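Local atomic coordinates of P43 (Trichuris muris, PDB entry 6QIX), a protein that is the major secreted protein of a parasitic whipworm, tethers to matrix and inhibits the function of the host cytokine interleukin-13. Residues C22-W31 against G91-E100; E239-R247 against K266-C277. All coordinates share one frame; numbering follows the deposited sequence.

Contact 1: C22-W31 against G91-E100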
loop_
_atom_site.group_PDB
_atom_site.type_symbol
_atom_site.label_atom_id
_atom_site.label_comp_id
_atom_site.label_asym_id
_atom_site.label_seq_id
_atom_site.Cartn_x
_atom_site.Cartn_y
_atom_site.Cartn_z
ATOM N N CYS A 22 3.505 29.380 -0.754
ATOM C CA CYS A 22 4.837 28.772 -0.797
ATOM C C CYS A 22 5.671 29.347 -1.936
ATOM O O CYS A 22 5.120 29.779 -2.943
ATOM C CB CYS A 22 4.744 27.255 -0.983
ATOM S SG CYS A 22 3.959 26.335 0.340
ATOM N N PRO A 23 6.995 29.333 -1.793
ATOM C CA PRO A 23 7.852 29.687 -2.928
ATOM C C PRO A 23 7.786 28.626 -4.021
ATOM O O PRO A 23 7.485 27.458 -3.773
ATOM C CB PRO A 23 9.252 29.769 -2.308
ATOM C CG PRO A 23 9.182 28.902 -1.097
ATOM C CD PRO A 23 7.772 29.010 -0.585
ATOM N N ASP A 24 8.065 29.048 -5.249
ATOM C CA ASP A 24 8.055 28.103 -6.357
ATOM C C ASP A 24 9.353 27.296 -6.371
ATOM O O ASP A 24 10.351 27.657 -5.740
ATOM C CB ASP A 24 7.854 28.829 -7.688
ATOM C CG ASP A 24 6.715 29.829 -7.642
ATOM O OD1 ASP A 24 5.615 29.529 -8.148
ATOM O OD2 ASP A 24 6.923 30.926 -7.095
ATOM N N PHE A 25 9.321 26.173 -7.087
ATOM C CA PHE A 25 10.469 25.279 -7.131
ATOM C C PHE A 25 11.580 25.874 -7.991
ATOM O O PHE A 25 11.345 26.734 -8.845
ATOM C CB PHE A 25 10.055 23.908 -7.679
ATOM C CG PHE A 25 9.147 23.135 -6.746
ATOM C CD1 PHE A 25 9.678 22.332 -5.752
ATOM C CD2 PHE A 25 7.761 23.222 -6.866
ATOM C CE1 PHE A 25 8.847 21.653 -4.891
ATOM C CE2 PHE A 25 6.934 22.515 -6.035
ATOM C CZ PHE A 25 7.469 21.751 -5.033
ATOM N N GLY A 26 12.815 25.418 -7.728
ATOM C CA GLY A 26 13.993 25.771 -8.499
ATOM C C GLY A 26 14.109 25.055 -9.822
ATOM O O GLY A 26 15.039 25.268 -10.603
ATOM N N ASP A 27 13.161 24.180 -10.085
ATOM C CA ASP A 27 13.075 23.449 -11.335
ATOM C C ASP A 27 14.351 22.738 -11.787
ATOM O O ASP A 27 15.353 22.648 -11.070
ATOM C CB ASP A 27 12.570 24.387 -12.436
ATOM C CG ASP A 27 11.218 24.994 -12.104
ATOM O OD1 ASP A 27 11.081 25.560 -10.999
ATOM O OD2 ASP A 27 10.295 24.890 -12.946
ATOM N N TRP A 28 14.299 22.246 -13.008
ATOM C CA TRP A 28 14.535 20.833 -13.226
ATOM C C TRP A 28 16.005 20.452 -13.274
ATOM O O TRP A 28 16.788 21.034 -14.023
ATOM C CB TRP A 28 13.820 20.425 -14.506
ATOM C CG TRP A 28 12.340 20.682 -14.456
ATOM C CD1 TRP A 28 11.660 21.652 -15.120
ATOM C CD2 TRP A 28 11.356 19.947 -13.699
ATOM N NE1 TRP A 28 10.317 21.567 -14.835
ATOM C CE2 TRP A 28 10.104 20.525 -13.973
ATOM C CE3 TRP A 28 11.417 18.849 -12.833
ATOM C CZ2 TRP A 28 8.920 20.053 -13.403
ATOM C CZ3 TRP A 28 10.236 18.377 -12.265
ATOM C CH2 TRP A 28 9.006 18.979 -12.554
ATOM N N LYS A 29 16.369 19.469 -12.452
ATOM C CA LYS A 29 17.596 18.714 -12.634
ATOM C C LYS A 29 17.409 17.808 -13.845
ATOM O O LYS A 29 16.291 17.661 -14.352
ATOM C CB LYS A 29 17.904 17.911 -11.369
ATOM C CG LYS A 29 17.724 18.725 -10.087
ATOM C CD LYS A 29 18.682 18.266 -9.001
ATOM C CE LYS A 29 18.719 19.237 -7.806
ATOM N NZ LYS A 29 17.700 20.320 -7.904
ATOM N N PRO A 30 18.476 17.184 -14.339
ATOM C CA PRO A 30 18.350 16.426 -15.589
ATOM C C PRO A 30 17.485 15.182 -15.431
ATOM O O PRO A 30 17.395 14.572 -14.358
ATOM C CB PRO A 30 19.799 16.063 -15.958
ATOM C CG PRO A 30 20.617 16.259 -14.701
ATOM C CD PRO A 30 19.873 17.283 -13.859
ATOM N N TRP A 31 16.824 14.836 -16.535
ATOM C CA TRP A 31 16.108 13.576 -16.640
ATOM C C TRP A 31 17.053 12.401 -16.428
ATOM O O TRP A 31 18.176 12.387 -16.944
ATOM C CB TRP A 31 15.490 13.437 -18.027
ATOM C CG TRP A 31 14.261 14.238 -18.310
ATOM C CD1 TRP A 31 14.182 15.392 -19.040
ATOM C CD2 TRP A 31 12.921 13.906 -17.937
ATOM N NE1 TRP A 31 12.874 15.811 -19.125
ATOM C CE2 TRP A 31 12.082 14.918 -18.453
ATOM C CE3 TRP A 31 12.349 12.859 -17.200
ATOM C CZ2 TRP A 31 10.697 14.908 -18.266
ATOM C CZ3 TRP A 31 10.983 12.847 -17.020
ATOM C CH2 TRP A 31 10.170 13.875 -17.538
ATOM N N GLY A 91 3.862 23.394 5.319
ATOM C CA GLY A 91 2.913 23.488 4.236
ATOM C C GLY A 91 3.523 23.450 2.861
ATOM O O GLY A 91 2.777 23.422 1.876
ATOM N N CYS A 92 4.851 23.466 2.753
ATOM C CA CYS A 92 5.531 23.505 1.457
ATOM C C CYS A 92 6.443 22.288 1.328
ATOM O O CYS A 92 7.576 22.284 1.826
ATOM C CB CYS A 92 6.321 24.807 1.293
ATOM S SG CYS A 92 5.431 26.264 1.779
ATOM N N TYR A 93 5.933 21.264 0.654
ATOM C CA TYR A 93 6.697 20.055 0.406
ATOM C C TYR A 93 7.929 20.396 -0.430
ATOM O O TYR A 93 7.831 21.162 -1.390
ATOM C CB TYR A 93 5.810 19.046 -0.332
ATOM C CG TYR A 93 6.381 17.681 -0.478
ATOM C CD1 TYR A 93 6.480 16.837 0.614
ATOM C CD2 TYR A 93 6.826 17.219 -1.722
ATOM C CE1 TYR A 93 7.013 15.575 0.481
ATOM C CE2 TYR A 93 7.347 15.952 -1.859
ATOM C CZ TYR A 93 7.434 15.133 -0.761
ATOM O OH TYR A 93 7.967 13.878 -0.891
ATOM N N PRO A 94 9.098 19.844 -0.100
ATOM C CA PRO A 94 10.334 20.332 -0.734
ATOM C C PRO A 94 10.596 19.834 -2.146
ATOM O O PRO A 94 11.425 20.441 -2.839
ATOM C CB PRO A 94 11.439 19.835 0.214
ATOM C CG PRO A 94 10.849 18.643 0.894
ATOM C CD PRO A 94 9.373 18.939 1.030
ATOM N N LEU A 95 9.930 18.781 -2.607
ATOM C CA LEU A 95 10.287 18.146 -3.863
ATOM C C LEU A 95 9.116 18.125 -4.837
ATOM O O LEU A 95 7.942 18.155 -4.452
ATOM C CB LEU A 95 10.772 16.702 -3.631
ATOM C CG LEU A 95 11.965 16.577 -2.684
ATOM C CD1 LEU A 95 12.333 15.096 -2.530
ATOM C CD2 LEU A 95 13.160 17.412 -3.184
ATOM N N ASP A 96 9.454 17.994 -6.118
ATOM C CA ASP A 96 8.441 17.892 -7.161
ATOM C C ASP A 96 9.003 17.113 -8.344
ATOM O O ASP A 96 10.110 17.402 -8.819
ATOM C CB ASP A 96 7.968 19.287 -7.599
ATOM C CG ASP A 96 6.743 19.222 -8.479
ATOM O OD1 ASP A 96 5.752 18.602 -8.049
ATOM O OD2 ASP A 96 6.787 19.746 -9.618
ATOM N N GLY A 97 8.238 16.121 -8.809
ATOM C CA GLY A 97 8.718 15.217 -9.837
ATOM C C GLY A 97 7.910 15.177 -11.121
ATOM O O GLY A 97 6.753 15.606 -11.170
ATOM N N GLU A 98 8.534 14.663 -12.177
ATOM C CA GLU A 98 7.879 14.431 -13.457
ATOM C C GLU A 98 8.305 13.068 -13.985
ATOM O O GLU A 98 9.467 12.675 -13.825
ATOM C CB GLU A 98 8.250 15.515 -14.460
ATOM C CG GLU A 98 7.072 16.111 -15.161
ATOM C CD GLU A 98 7.413 17.400 -15.851
ATOM O OE1 GLU A 98 8.538 17.486 -16.394
ATOM O OE2 GLU A 98 6.557 18.320 -15.840
ATOM N N VAL A 99 7.360 12.352 -14.605
ATOM C CA VAL A 99 7.599 11.008 -15.121
ATOM C C VAL A 99 7.254 10.959 -16.608
ATOM O O VAL A 99 6.235 11.509 -17.050
ATOM C CB VAL A 99 6.781 9.969 -14.325
ATOM C CG1 VAL A 99 6.650 8.654 -15.054
ATOM C CG2 VAL A 99 7.409 9.705 -12.944
ATOM N N GLU A 100 8.119 10.293 -17.382
ATOM C CA GLU A 100 7.884 10.031 -18.797
ATOM C C GLU A 100 8.108 8.548 -19.036
ATOM O O GLU A 100 9.223 8.045 -18.849
ATOM C CB GLU A 100 8.812 10.852 -19.702
ATOM C CG GLU A 100 8.566 10.669 -21.189
ATOM C CD GLU A 100 9.612 11.394 -22.046
ATOM O OE1 GLU A 100 10.240 12.358 -21.544
ATOM O OE2 GLU A 100 9.801 11.002 -23.217
#

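Contact 2: E239-R247 against K266-C277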
loop_
_atom_site.group_PDB
_atom_site.type_symbol
_atom_site.label_atom_id
_atom_site.label_comp_id
_atom_site.label_asym_id
_atom_site.label_seq_id
_atom_site.Cartn_x
_atom_site.Cartn_y
_atom_site.Cartn_z
ATOM N N GLU A 239 -8.223 -2.690 24.633
ATOM C CA GLU A 239 -8.444 -1.338 24.154
ATOM C C GLU A 239 -7.482 -0.999 23.007
ATOM O O GLU A 239 -6.359 -1.529 22.912
ATOM C CB GLU A 239 -8.259 -0.322 25.279
ATOM C CG GLU A 239 -9.143 -0.546 26.492
ATOM C CD GLU A 239 -8.818 0.452 27.565
ATOM O OE1 GLU A 239 -9.735 1.215 27.972
ATOM O OE2 GLU A 239 -7.623 0.473 27.974
ATOM N N LYS A 240 -7.916 -0.039 22.190
ATOM C CA LYS A 240 -7.140 0.471 21.064
ATOM C C LYS A 240 -5.697 0.690 21.478
ATOM O O LYS A 240 -5.426 1.319 22.502
ATOM C CB LYS A 240 -7.749 1.786 20.561
ATOM C CG LYS A 240 -9.070 1.607 19.873
ATOM C CD LYS A 240 -9.698 3.014 19.521
ATOM C CE LYS A 240 -10.310 3.655 20.732
ATOM N NZ LYS A 240 -11.732 3.188 20.917
ATOM N N CYS A 241 -4.772 0.144 20.685
ATOM C CA CYS A 241 -3.376 0.152 21.076
ATOM C C CYS A 241 -2.490 -0.083 19.864
ATOM O O CYS A 241 -2.957 -0.485 18.795
ATOM C CB CYS A 241 -3.093 -0.942 22.120
ATOM S SG CYS A 241 -3.620 -2.597 21.497
ATOM N N GLY A 242 -1.180 0.151 20.060
ATOM C CA GLY A 242 -0.163 -0.314 19.129
ATOM C C GLY A 242 -0.028 0.451 17.824
ATOM O O GLY A 242 0.618 -0.058 16.878
ATOM N N PHE A 243 -0.621 1.652 17.743
ATOM C CA PHE A 243 -0.863 2.323 16.476
ATOM C C PHE A 243 -1.644 1.429 15.497
ATOM O O PHE A 243 -1.568 1.599 14.267
ATOM C CB PHE A 243 0.448 2.811 15.850
ATOM C CG PHE A 243 1.199 3.819 16.694
ATOM C CD1 PHE A 243 0.933 5.166 16.600
ATOM C CD2 PHE A 243 2.151 3.411 17.621
ATOM C CE1 PHE A 243 1.595 6.080 17.401
ATOM C CE2 PHE A 243 2.836 4.347 18.404
ATOM C CZ PHE A 243 2.544 5.682 18.281
ATOM N N CYS A 244 -2.440 0.497 16.027
ATOM C CA CYS A 244 -3.258 -0.435 15.243
ATOM C C CYS A 244 -4.635 0.140 14.897
ATOM O O CYS A 244 -5.185 -0.165 13.822
ATOM C CB CYS A 244 -3.394 -1.775 16.012
ATOM S SG CYS A 244 -1.819 -2.653 16.131
ATOM N N SER A 245 -5.203 0.955 15.790
ATOM C CA SER A 245 -6.430 1.703 15.464
ATOM C C SER A 245 -6.126 2.767 14.416
ATOM O O SER A 245 -5.032 3.309 14.354
ATOM C CB SER A 245 -7.008 2.329 16.737
ATOM O OG SER A 245 -8.271 2.901 16.485
ATOM N N PHE A 246 -7.108 3.055 13.558
ATOM C CA PHE A 246 -6.861 3.915 12.402
ATOM C C PHE A 246 -8.152 4.564 11.958
ATOM O O PHE A 246 -9.246 4.038 12.187
ATOM C CB PHE A 246 -6.255 3.141 11.204
ATOM C CG PHE A 246 -7.156 2.072 10.666
ATOM C CD1 PHE A 246 -7.858 2.284 9.513
ATOM C CD2 PHE A 246 -7.311 0.872 11.321
ATOM C CE1 PHE A 246 -8.695 1.319 9.002
ATOM C CE2 PHE A 246 -8.155 -0.087 10.808
ATOM C CZ PHE A 246 -8.875 0.165 9.640
ATOM N N ARG A 247 -7.983 5.702 11.310
ATOM C CA ARG A 247 -9.049 6.441 10.643
ATOM C C ARG A 247 -8.999 6.195 9.146
ATOM O O ARG A 247 -7.938 5.933 8.579
ATOM C CB ARG A 247 -8.919 7.937 10.910
ATOM C CG ARG A 247 -8.741 8.298 12.384
ATOM C CD ARG A 247 -8.377 9.797 12.505
ATOM N NE ARG A 247 -8.156 10.238 13.887
ATOM C CZ ARG A 247 -9.106 10.570 14.769
ATOM N NH1 ARG A 247 -10.353 10.520 14.430
ATOM N NH2 ARG A 247 -8.785 10.946 16.017
ATOM N N LYS A 266 -5.770 5.972 4.804
ATOM C CA LYS A 266 -5.719 5.606 6.210
ATOM C C LYS A 266 -4.809 6.542 6.977
ATOM O O LYS A 266 -3.868 7.122 6.438
ATOM C CB LYS A 266 -5.271 4.153 6.305
ATOM C CG LYS A 266 -4.646 3.707 7.462
ATOM C CD LYS A 266 -4.012 2.310 7.302
ATOM C CE LYS A 266 -3.941 1.719 8.742
ATOM N NZ LYS A 266 -3.527 0.334 8.715
ATOM N N LYS A 267 -5.122 6.680 8.264
ATOM C CA LYS A 267 -4.282 7.428 9.183
ATOM C C LYS A 267 -4.344 6.731 10.535
ATOM O O LYS A 267 -5.413 6.677 11.161
ATOM C CB LYS A 267 -4.750 8.894 9.266
ATOM C CG LYS A 267 -3.911 9.777 10.208
ATOM C CD LYS A 267 -4.236 11.275 9.989
ATOM C CE LYS A 267 -3.532 12.118 10.967
ATOM N NZ LYS A 267 -4.359 12.374 12.147
ATOM N N SER A 268 -3.185 6.238 11.011
ATOM C CA SER A 268 -3.148 5.520 12.281
ATOM C C SER A 268 -3.462 6.458 13.443
ATOM O O SER A 268 -3.255 7.674 13.371
ATOM C CB SER A 268 -1.769 4.912 12.535
ATOM O OG SER A 268 -1.444 4.097 11.450
ATOM N N CYS A 269 -3.945 5.874 14.526
ATOM C CA CYS A 269 -4.240 6.654 15.724
ATOM C C CYS A 269 -3.162 6.447 16.760
ATOM O O CYS A 269 -2.787 5.305 17.039
ATOM C CB CYS A 269 -5.590 6.268 16.308
ATOM S SG CYS A 269 -6.943 6.752 15.153
ATOM N N GLY A 270 -2.704 7.540 17.349
ATOM C CA GLY A 270 -1.752 7.488 18.458
ATOM C C GLY A 270 -2.229 8.163 19.721
ATOM O O GLY A 270 -3.444 8.326 19.958
ATOM N N LYS A 271 -1.243 8.560 20.542
ATOM C CA LYS A 271 -1.562 9.005 21.888
ATOM C C LYS A 271 -2.370 10.302 21.914
ATOM O O LYS A 271 -2.991 10.597 22.947
ATOM C CB LYS A 271 -0.275 9.147 22.712
ATOM C CG LYS A 271 0.543 10.380 22.386
ATOM C CD LYS A 271 1.875 10.371 23.157
ATOM C CE LYS A 271 2.606 11.648 22.988
ATOM N NZ LYS A 271 3.836 11.672 23.848
ATOM N N ASP A 272 -2.397 11.078 20.833
ATOM C CA ASP A 272 -3.239 12.274 20.828
ATOM C C ASP A 272 -4.632 11.975 20.284
ATOM O O ASP A 272 -5.485 12.873 20.250
ATOM C CB ASP A 272 -2.580 13.408 20.022
ATOM C CG ASP A 272 -1.338 13.985 20.713
ATOM O OD1 ASP A 272 -1.175 13.851 21.948
ATOM O OD2 ASP A 272 -0.457 14.518 20.005
ATOM N N ASP A 273 -4.873 10.739 19.834
ATOM C CA ASP A 273 -6.176 10.318 19.308
ATOM C C ASP A 273 -6.989 9.540 20.329
ATOM O O ASP A 273 -8.195 9.776 20.467
ATOM C CB ASP A 273 -5.974 9.472 18.040
ATOM C CG ASP A 273 -5.307 10.250 16.958
ATOM O OD1 ASP A 273 -5.951 11.210 16.471
ATOM O OD2 ASP A 273 -4.154 9.958 16.568
ATOM N N CYS A 274 -6.361 8.633 21.081
ATOM C CA CYS A 274 -7.015 8.045 22.251
ATOM C C CYS A 274 -5.938 7.710 23.269
ATOM O O CYS A 274 -4.773 7.552 22.899
ATOM C CB CYS A 274 -7.885 6.816 21.931
ATOM S SG CYS A 274 -7.077 5.188 21.879
ATOM N N PRO A 275 -6.275 7.631 24.543
ATOM C CA PRO A 275 -5.190 7.631 25.556
ATOM C C PRO A 275 -4.294 6.392 25.507
ATOM O O PRO A 275 -3.112 6.486 25.878
ATOM C CB PRO A 275 -5.935 7.761 26.892
ATOM C CG PRO A 275 -7.350 7.862 26.604
ATOM C CD PRO A 275 -7.591 7.995 25.119
ATOM N N THR A 276 -4.816 5.239 25.074
ATOM C CA THR A 276 -4.025 4.006 24.956
ATOM C C THR A 276 -3.548 3.719 23.528
ATOM O O THR A 276 -2.772 2.776 23.309
ATOM C CB THR A 276 -4.824 2.776 25.456
ATOM O OG1 THR A 276 -6.058 2.627 24.735
ATOM C CG2 THR A 276 -5.163 2.873 26.891
ATOM N N CYS A 277 -3.948 4.542 22.554
ATOM C CA CYS A 277 -3.792 4.184 21.140
ATOM C C CYS A 277 -2.341 3.989 20.718
ATOM O O CYS A 277 -2.061 3.244 19.750
ATOM C CB CYS A 277 -4.418 5.288 20.295
ATOM S SG CYS A 277 -6.183 5.054 19.952
HETATM O O HOH W 1 -0.899 1.584 11.784
HETATM O O HOH W 2 -3.453 0.189 11.546
HETATM O O HOH W 3 -3.996 2.820 17.736
HETATM O O HOH W 4 -4.947 10.011 13.779
HETATM O O HOH W 5 -10.457 10.872 18.271
#

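Contact 1: C22-W31 against G91-E100
The irregular segment Cys22-Trp31 runs in roughly the same direction as Gly91-Glu100, 21° apart, and the CA atoms separate from 5.8 Å between Cys22 and Cys92 to 8.9 Å between Trp31 and Glu98. No hydrogen bond joins the two segments. A disulfide between Cys22 SG and Cys92 SG closes the narrow end. Three aromatic rings bridge the rest. Phe25 lies with one face over Asp96, whose CB sits 3.6 Å from the ring centroid in a CH-pi contact. Chi1 of -68° sets Phe25 CG beside the backbone N, with the ring turned onto Asp96 CB. Phe25 CE1 reaches Pro94 O, near the ring plane, at 3.5 Å. Trp28 crosses Glu98 at about a right angle, with Trp28 CZ2 3.8 Å from Glu98 OE2. The carboxylate lies over the indole rim, its plane 22° from the ring. Trp31 sets CZ3 3.5 Å from Glu98 O, and its CH2 meets Glu100 CB. Asp96 is salt-bridged to Arg84 and Lys147, and Glu98 to Arg82. Arg82 also makes a cation-pi contact with Trp28. The disulfide and ring contacts join the segments directly; strand 79-85 bonds to both and supplies the arginines, consistent with a thrombospondin type 1-like domain.

Contact 2: E239-R247 against K266-C277
Cys277 O is gripped by two donors, Phe243 N at 2.9 Å and a water. The Phe243 N-H bond comes nearly along the C=O axis. The water also donates to Cys269 O and accepts from Ser245 N, so it ties both segments together. Nearby, Thr276 OG1 donates to Lys240 O at 2.7 Å, in the carbonyl plane. Its chi1 of 57° places OG1 between the backbone N and the carbonyl carbon, facing that acceptor. Lys240 CB rests against the Cys274-Cys277 disulfide, 3.7 Å from Cys277 SG.

Just before the strands pair, Cys269 N donates to Ser245 O at 2.8 Å. Phe246 and Ser268 then form a non-hydrogen-bonded pair, and Arg247 and Lys267 a hydrogen-bonded one. Arg247 NH2 makes a salt bridge to Asp273 OD1 at 2.9 Å. The oxygen lies at the guanidinium edge, but the two planes are 67° apart. Asp273 OD2 accepts from Gly270 N, which fixes the carboxylate. A second water takes bonds from Arg247 NE and Lys267 NZ, donates to Ser268 O and gives Asp273 OD2 a weak bond. The Asp273 carboxylate probably offsets the two positive charges. Lys266 NZ makes a cation-pi contact over the face of the Phe246 ring, 4.8 Å from its centroid, and also bonds Gln327 O.

The contact forms the open end of the hairpin of strands 246-252 and 262-268. Disulfides tie Cys241 to Cys281 on strand 281-284, Cys244 to Cys344 on strand 339-344 and Cys269 to Cys200 before helix 205-216. Phe246 is backbone hydrogen-bonded to Leu201, and Arg142 of helix 139-151 bonds Lys266 O.

Contact 1 closes along the chain before contact 2 opens. Their centres are 33 Å apart and their nearest atoms about 15 Å, so they do not touch. Spacing of the cysteines suggests that they belong to two related halves: Cys22-Cys92 and Cys34-Cys102 recur as Cys188-Cys259 and Cys200-Cys269. On that reading, strand 95-101 in contact 1 corresponds to strand 262-268 in contact 2, and Trp31 to Trp197, which makes a cation-pi contact with Lys267. The first segments, 22-31 and 239-247, do not correspond, so the contacts sample different parts of the halves. Contact 1 lies at the surface, whereas contact 2 is partly buried. A bound calcium ion lies about 4 Å from the Asp273 side chain.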